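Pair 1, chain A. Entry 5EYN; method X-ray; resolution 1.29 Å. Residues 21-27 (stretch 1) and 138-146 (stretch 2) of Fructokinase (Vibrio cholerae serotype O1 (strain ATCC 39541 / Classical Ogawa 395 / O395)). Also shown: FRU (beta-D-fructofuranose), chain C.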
# COMPACT_ATOMS: atom_id res chain seq x y z
N VAL A 21 -23.08 -19.65 2.39
CA VAL A 21 -21.99 -19.54 1.43
C VAL A 21 -20.77 -19.01 2.15
O VAL A 21 -20.80 -17.90 2.70
CB VAL A 21 -22.35 -18.61 0.26
CG1 VAL A 21 -21.22 -18.57 -0.76
CG2 VAL A 21 -23.67 -19.03 -0.38
N TRP A 22 -19.69 -19.80 2.14
CA TRP A 22 -18.40 -19.40 2.67
C TRP A 22 -17.58 -18.78 1.57
O TRP A 22 -17.50 -19.31 0.47
CB TRP A 22 -17.64 -20.63 3.19
CG TRP A 22 -18.15 -21.22 4.47
CD1 TRP A 22 -18.93 -22.33 4.61
CD2 TRP A 22 -17.92 -20.73 5.80
NE1 TRP A 22 -19.18 -22.57 5.93
CE2 TRP A 22 -18.58 -21.60 6.69
CE3 TRP A 22 -17.23 -19.63 6.33
CZ2 TRP A 22 -18.57 -21.42 8.06
CZ3 TRP A 22 -17.22 -19.45 7.70
CH2 TRP A 22 -17.88 -20.34 8.54
N LEU A 23 -16.95 -17.66 1.90
CA LEU A 23 -16.03 -16.96 1.02
C LEU A 23 -14.68 -16.94 1.72
O LEU A 23 -14.60 -16.74 2.92
CB LEU A 23 -16.51 -15.52 0.77
CG LEU A 23 -17.82 -15.26 0.01
CD1 LEU A 23 -17.92 -16.05 -1.25
CD2 LEU A 23 -19.02 -15.55 0.91
N THR A 24 -13.62 -17.15 0.96
CA THR A 24 -12.28 -17.06 1.52
C THR A 24 -11.35 -16.40 0.52
O THR A 24 -11.57 -16.48 -0.68
CB THR A 24 -11.74 -18.45 1.91
OG1 THR A 24 -10.47 -18.32 2.53
CG2 THR A 24 -11.61 -19.38 0.71
N GLY A 25 -10.33 -15.72 1.04
CA GLY A 25 -9.34 -15.10 0.18
C GLY A 25 -8.98 -13.72 0.67
O GLY A 25 -8.81 -13.51 1.87
N ASP A 26 -8.89 -12.79 -0.26
CA ASP A 26 -8.37 -11.46 0.01
C ASP A 26 -9.45 -10.41 0.14
O ASP A 26 -10.18 -10.15 -0.80
CB ASP A 26 -7.38 -11.03 -1.08
CG ASP A 26 -7.96 -11.02 -2.49
OD1 ASP A 26 -7.67 -10.04 -3.24
OD2 ASP A 26 -8.66 -11.99 -2.89
N ALA A 27 -9.53 -9.84 1.33
CA ALA A 27 -10.21 -8.58 1.55
C ALA A 27 -9.17 -7.47 1.36
O ALA A 27 -8.07 -7.55 1.90
CB ALA A 27 -10.81 -8.54 2.95
N TRP A 138 -21.82 -23.89 0.52
CA TRP A 138 -21.01 -23.49 -0.63
C TRP A 138 -19.70 -22.90 -0.14
O TRP A 138 -19.64 -22.28 0.93
CB TRP A 138 -21.75 -22.45 -1.49
CG TRP A 138 -22.79 -23.05 -2.34
CD1 TRP A 138 -24.07 -23.36 -1.99
CD2 TRP A 138 -22.64 -23.43 -3.71
NE1 TRP A 138 -24.72 -23.92 -3.06
CE2 TRP A 138 -23.86 -23.97 -4.13
CE3 TRP A 138 -21.58 -23.36 -4.62
CZ2 TRP A 138 -24.06 -24.46 -5.41
CZ3 TRP A 138 -21.77 -23.85 -5.90
CH2 TRP A 138 -23.00 -24.40 -6.28
N LEU A 139 -18.66 -23.08 -0.94
CA LEU A 139 -17.39 -22.41 -0.75
C LEU A 139 -17.01 -21.76 -2.07
O LEU A 139 -16.97 -22.44 -3.10
CB LEU A 139 -16.30 -23.41 -0.35
CG LEU A 139 -14.88 -22.86 -0.26
CD1 LEU A 139 -14.75 -21.88 0.87
CD2 LEU A 139 -13.90 -24.01 -0.09
N HIS A 140 -16.75 -20.45 -2.05
CA HIS A 140 -16.28 -19.75 -3.24
C HIS A 140 -14.86 -19.23 -3.06
O HIS A 140 -14.53 -18.67 -2.01
CB HIS A 140 -17.20 -18.57 -3.55
CG HIS A 140 -16.78 -17.79 -4.75
ND1 HIS A 140 -16.91 -18.27 -6.03
CD2 HIS A 140 -16.19 -16.57 -4.86
CE1 HIS A 140 -16.43 -17.38 -6.88
NE2 HIS A 140 -16.00 -16.33 -6.20
N VAL A 141 -14.06 -19.45 -4.10
CA VAL A 141 -12.63 -19.17 -4.12
C VAL A 141 -12.25 -18.47 -5.41
O VAL A 141 -12.84 -18.74 -6.45
CB VAL A 141 -11.82 -20.54 -4.02
CG1 VAL A 141 -10.31 -20.34 -4.12
CG2 VAL A 141 -12.19 -21.30 -2.76
N CYS A 142 -11.25 -17.58 -5.33
CA CYS A 142 -10.62 -16.94 -6.48
C CYS A 142 -9.13 -17.27 -6.50
O CYS A 142 -8.58 -17.74 -5.51
CB CYS A 142 -10.80 -15.42 -6.46
SG CYS A 142 -12.53 -14.88 -6.52
N SER A 143 -8.48 -17.01 -7.62
CA SER A 143 -7.12 -17.49 -7.76
C SER A 143 -6.09 -16.80 -6.90
O SER A 143 -5.02 -17.37 -6.69
CB SER A 143 -6.66 -17.47 -9.21
OG SER A 143 -6.47 -16.15 -9.65
N ILE A 144 -6.32 -15.59 -6.41
CA ILE A 144 -5.33 -14.97 -5.56
C ILE A 144 -5.07 -15.86 -4.34
O ILE A 144 -3.95 -15.91 -3.83
CB ILE A 144 -5.73 -13.53 -5.18
CG1 ILE A 144 -5.31 -12.59 -6.30
CG2 ILE A 144 -5.08 -13.10 -3.86
CD1 ILE A 144 -5.65 -11.14 -6.05
N ALA A 145 -6.08 -16.58 -3.88
CA ALA A 145 -5.90 -17.46 -2.73
C ALA A 145 -4.92 -18.59 -3.03
O ALA A 145 -4.37 -19.18 -2.12
CB ALA A 145 -7.24 -18.03 -2.30
N LEU A 146 -4.72 -18.87 -4.31
CA LEU A 146 -3.82 -19.91 -4.77
C LEU A 146 -2.47 -19.37 -5.18
O LEU A 146 -1.63 -20.11 -5.64
CB LEU A 146 -4.43 -20.60 -5.99
CG LEU A 146 -5.89 -21.05 -5.82
CD1 LEU A 146 -6.39 -21.70 -7.09
CD2 LEU A 146 -6.04 -21.99 -4.62
C1 FRU C . -8.44 -8.53 -6.10
C2 FRU C . -9.22 -7.43 -6.81
C3 FRU C . -9.67 -6.25 -5.97
C4 FRU C . -11.02 -5.89 -6.50
C5 FRU C . -11.50 -7.20 -7.02
C6 FRU C . -12.40 -7.11 -8.22
O1 FRU C . -9.25 -9.20 -5.18
O2 FRU C . -8.40 -6.97 -7.84
O3 FRU C . -8.69 -5.26 -6.06
O4 FRU C . -11.89 -5.41 -5.54
O5 FRU C . -10.38 -8.01 -7.33
O6 FRU C . -12.81 -8.38 -8.67
O HOH W 1 -10.47 -16.12 -3.08

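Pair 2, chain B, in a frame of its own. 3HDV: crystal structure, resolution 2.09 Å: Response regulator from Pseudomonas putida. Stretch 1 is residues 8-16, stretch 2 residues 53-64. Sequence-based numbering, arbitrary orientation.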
# COMPACT_ATOMS: atom_id res chain seq x y z
N PRO B 8 -10.46 -1.47 16.99
CA PRO B 8 -9.88 -2.51 16.12
C PRO B 8 -8.42 -2.18 15.73
O PRO B 8 -8.10 -1.02 15.49
CB PRO B 8 -10.79 -2.50 14.86
CG PRO B 8 -12.06 -1.82 15.30
CD PRO B 8 -11.66 -0.84 16.38
N LEU B 9 -7.57 -3.21 15.72
CA LEU B 9 -6.23 -3.15 15.15
C LEU B 9 -5.96 -4.38 14.22
O LEU B 9 -6.14 -5.53 14.64
CB LEU B 9 -5.19 -3.08 16.27
CG LEU B 9 -3.70 -3.02 15.93
CD1 LEU B 9 -3.47 -1.73 15.11
CD2 LEU B 9 -2.92 -3.00 17.26
N VAL B 10 -5.52 -4.11 12.97
CA VAL B 10 -5.21 -5.17 11.96
C VAL B 10 -3.71 -5.30 11.86
O VAL B 10 -3.05 -4.30 11.76
CB VAL B 10 -5.85 -4.84 10.55
CG1 VAL B 10 -5.54 -5.93 9.48
CG2 VAL B 10 -7.40 -4.74 10.69
N LEU B 11 -3.16 -6.52 11.93
CA LEU B 11 -1.74 -6.72 11.66
C LEU B 11 -1.57 -7.16 10.19
O LEU B 11 -2.08 -8.19 9.78
CB LEU B 11 -1.19 -7.84 12.51
CG LEU B 11 0.26 -8.30 12.28
CD1 LEU B 11 1.27 -7.20 12.66
CD2 LEU B 11 0.48 -9.59 13.14
N VAL B 12 -0.80 -6.42 9.43
CA VAL B 12 -0.56 -6.80 8.02
C VAL B 12 0.84 -7.41 7.91
O VAL B 12 1.83 -6.74 8.18
CB VAL B 12 -0.61 -5.56 7.12
CG1 VAL B 12 -0.22 -5.95 5.64
CG2 VAL B 12 -2.04 -4.92 7.16
N VAL B 13 0.93 -8.66 7.47
CA VAL B 13 2.22 -9.32 7.41
C VAL B 13 2.60 -9.53 5.93
O VAL B 13 1.89 -10.20 5.19
CB VAL B 13 2.14 -10.71 8.11
CG1 VAL B 13 3.48 -11.47 8.08
CG2 VAL B 13 1.51 -10.55 9.51
N ASP B 14 3.75 -8.98 5.55
CA ASP B 14 4.27 -9.15 4.19
C ASP B 14 5.74 -8.78 4.17
O ASP B 14 6.15 -7.78 4.78
CB ASP B 14 3.47 -8.21 3.27
CG ASP B 14 3.72 -8.47 1.79
OD1 ASP B 14 4.66 -9.25 1.44
OD2 ASP B 14 2.95 -7.90 1.02
N ASP B 15 6.56 -9.54 3.45
CA ASP B 15 7.97 -9.14 3.36
C ASP B 15 8.18 -8.07 2.29
O ASP B 15 9.23 -7.46 2.20
CB ASP B 15 8.90 -10.37 3.26
CG ASP B 15 8.70 -11.18 1.97
OD1 ASP B 15 7.71 -10.96 1.28
OD2 ASP B 15 9.54 -12.06 1.65
N ASN B 16 7.15 -7.81 1.49
CA ASN B 16 7.18 -6.69 0.54
C ASN B 16 6.71 -5.41 1.23
O ASN B 16 5.50 -5.24 1.45
CB ASN B 16 6.32 -7.10 -0.67
CG ASN B 16 6.18 -6.03 -1.73
OD1 ASN B 16 6.47 -4.82 -1.57
ND2 ASN B 16 5.70 -6.50 -2.87
N ILE B 53 -4.39 -6.41 18.66
CA ILE B 53 -4.56 -7.00 17.31
C ILE B 53 -5.75 -7.97 17.30
O ILE B 53 -5.75 -8.98 18.01
CB ILE B 53 -3.27 -7.67 16.81
CG1 ILE B 53 -2.14 -6.62 16.72
CG2 ILE B 53 -3.54 -8.48 15.48
CD1 ILE B 53 -0.77 -7.28 16.57
N GLY B 54 -6.78 -7.68 16.51
CA GLY B 54 -7.92 -8.63 16.42
C GLY B 54 -8.01 -9.37 15.10
O GLY B 54 -8.87 -10.27 14.94
N LEU B 55 -7.13 -9.02 14.15
CA LEU B 55 -7.16 -9.67 12.83
C LEU B 55 -5.78 -9.59 12.20
O LEU B 55 -5.11 -8.59 12.32
CB LEU B 55 -8.23 -8.99 11.90
CG LEU B 55 -8.36 -9.31 10.40
CD1 LEU B 55 -8.82 -10.74 10.16
CD2 LEU B 55 -9.39 -8.42 9.78
N MSE B 56 -5.39 -10.64 11.49
CA MSE B 56 -4.13 -10.57 10.76
C MSE B 56 -4.39 -10.87 9.27
O MSE B 56 -5.08 -11.83 8.94
CB MSE B 56 -3.18 -11.60 11.32
CG MSE B 56 -1.79 -11.50 10.79
SE MSE B 56 -0.70 -13.01 11.44
CE MSE B 56 -1.38 -14.47 10.32
N ILE B 57 -3.78 -10.06 8.42
CA ILE B 57 -3.73 -10.30 6.98
C ILE B 57 -2.32 -10.73 6.62
O ILE B 57 -1.37 -10.03 6.95
CB ILE B 57 -4.10 -9.04 6.15
CG1 ILE B 57 -5.55 -8.63 6.49
CG2 ILE B 57 -3.91 -9.32 4.59
CD1 ILE B 57 -5.89 -7.28 6.01
N THR B 58 -2.18 -11.86 5.95
CA THR B 58 -0.87 -12.35 5.57
C THR B 58 -0.75 -12.86 4.13
O THR B 58 -1.70 -13.40 3.56
CB THR B 58 -0.35 -13.44 6.56
OG1 THR B 58 1.03 -13.71 6.29
CG2 THR B 58 -1.11 -14.75 6.40
N ASP B 59 0.43 -12.65 3.54
CA ASP B 59 0.84 -13.37 2.30
C ASP B 59 1.30 -14.77 2.72
O ASP B 59 1.57 -15.03 3.92
CB ASP B 59 1.95 -12.59 1.55
CG ASP B 59 2.06 -12.95 0.04
OD1 ASP B 59 1.58 -14.03 -0.41
OD2 ASP B 59 2.66 -12.18 -0.69
N LEU B 60 1.34 -15.70 1.76
CA LEU B 60 1.86 -17.03 1.94
C LEU B 60 3.33 -17.08 1.51
O LEU B 60 4.13 -17.78 2.09
CB LEU B 60 1.03 -18.00 1.10
CG LEU B 60 -0.40 -18.27 1.63
CD1 LEU B 60 -0.97 -19.36 0.76
CD2 LEU B 60 -0.47 -18.67 3.15
N ARG B 61 3.64 -16.29 0.50
CA ARG B 61 4.94 -16.23 -0.15
C ARG B 61 5.88 -15.25 0.59
O ARG B 61 5.92 -14.06 0.32
CB ARG B 61 4.63 -15.76 -1.57
CG ARG B 61 5.24 -16.54 -2.70
CD ARG B 61 4.87 -18.02 -2.90
NE ARG B 61 5.09 -18.92 -1.77
CZ ARG B 61 4.14 -19.75 -1.34
NH1 ARG B 61 2.94 -19.75 -1.96
NH2 ARG B 61 4.36 -20.54 -0.33
N MSE B 62 6.61 -15.75 1.57
CA MSE B 62 7.49 -14.90 2.35
C MSE B 62 8.75 -15.63 2.71
O MSE B 62 8.73 -16.83 2.86
CB MSE B 62 6.81 -14.42 3.64
CG MSE B 62 5.52 -13.58 3.38
SE MSE B 62 4.80 -12.86 5.10
CE MSE B 62 4.53 -14.57 6.07
N GLN B 63 9.84 -14.85 2.81
CA GLN B 63 11.15 -15.36 3.21
C GLN B 63 11.57 -14.61 4.46
O GLN B 63 11.43 -13.39 4.49
CB GLN B 63 12.20 -15.12 2.10
CG GLN B 63 11.92 -15.80 0.74
CD GLN B 63 12.02 -17.34 0.75
OE1 GLN B 63 12.07 -17.98 1.81
NE2 GLN B 63 12.06 -17.94 -0.45
N PRO B 64 12.17 -15.30 5.45
CA PRO B 64 12.55 -16.72 5.49
C PRO B 64 11.53 -17.80 5.88
O PRO B 64 11.77 -18.98 5.63
CB PRO B 64 13.75 -16.74 6.47
CG PRO B 64 13.53 -15.60 7.38
CD PRO B 64 12.69 -14.55 6.60
O HOH W 2 4.85 -10.74 -0.73
O HOH W 3 1.75 -9.28 -0.93
O HOH W 4 6.89 -12.00 -0.75

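Both pairs rest on one backbone rule: two neighbouring strands run parallel, and each gives way to loop or turn after its C-terminal end. The strand axes approach to 4.5 Å in pair 1 and 4.6 Å in pair 2, with angles of 24° and 21° between their directions, and fourteen central residues superpose with an RMSD of 1.0 Å.

The hydrogen bonds follow the same ladder. In pair 1, Trp A22 N donates to Trp A138 O (2.8 Å) and His A140 N donates to Trp A22 O (2.9 Å). At the matched places, Leu B11 N reaches Leu B55 O and Ile B57 N reaches Leu B11 O, both at 2.9 Å. One residue of stretch 1 thus spends both its N and its O on the partner strand, as the parallel pattern demands. The next rung differs in strength: Thr A24 N to His A140 O is weak at 3.5 Å, whereas Val B13 N to Ile B57 O is tight at 2.7 Å. Beyond it, Asp B59 N still bonds Val B13 O directly (3.3 Å). In pair 1 the strands have spread, and water 1 fills the gap, donating to Thr A24 O (2.7 Å) and accepting from Cys A142 N (2.8 Å).

On the sheet face that carries Val A21, Leu A23, Trp A138 and His A140, the matched set is Val B10, Val B12, Leu B55 and Ile B57. Val A21 and Val B10 are the same residue in the same t rotamer. Val A21 CG1 packs at 4.0 Å on Trp A138 CB, the root of a side chain whose end leads away; Val B10 CG2 keeps that neighbour, 4.3 Å from Leu B55 CD2, and Val B10 CG1 adds Ile B57 CD1 at 3.7 Å. One step on, Leu A23 bends its end nearer and sets CD1 3.5 Å from His A140 CB. The shorter Val B12 covers less, and Ile B57 contributes its reach toward Val B10.

The other face pairs Trp A22 and Leu A139 with Leu B11 and Met B56, a selenomethionine. Trp A22 CB lies 3.9 Å from Leu A139 CD1, its ring leading away, while Leu B11 uses a branch tip, CD2, 3.8 Å from Met B56 CG. Thr A24 and Val B13 are similar in size, but at the same t label their CG2 atoms take different positions: Thr A24 CG2 sits 4.0 Å from both Leu A139 CD1 and Val A141 CG2, and Val B13 CG2 sits 3.7 Å from Met B56 CG.

Past the strands the solutions part. Gly A25 adopts backbone angles that call for glycine, whereas its match, Asp B14, carries a carboxylate whose OD1 lies 4.1 Å from Asp B59 OD2; water 2 bridges these two atoms, 2.6 Å from each. Asp A26 and Asp B15 both point toward stretch 2 with chi1 p, but their tasks differ. Asp A26 OD1 accepts from fructose O1 (2.6 Å), and Asp B15 OD2 accepts from Gln B63 N (3.0 Å).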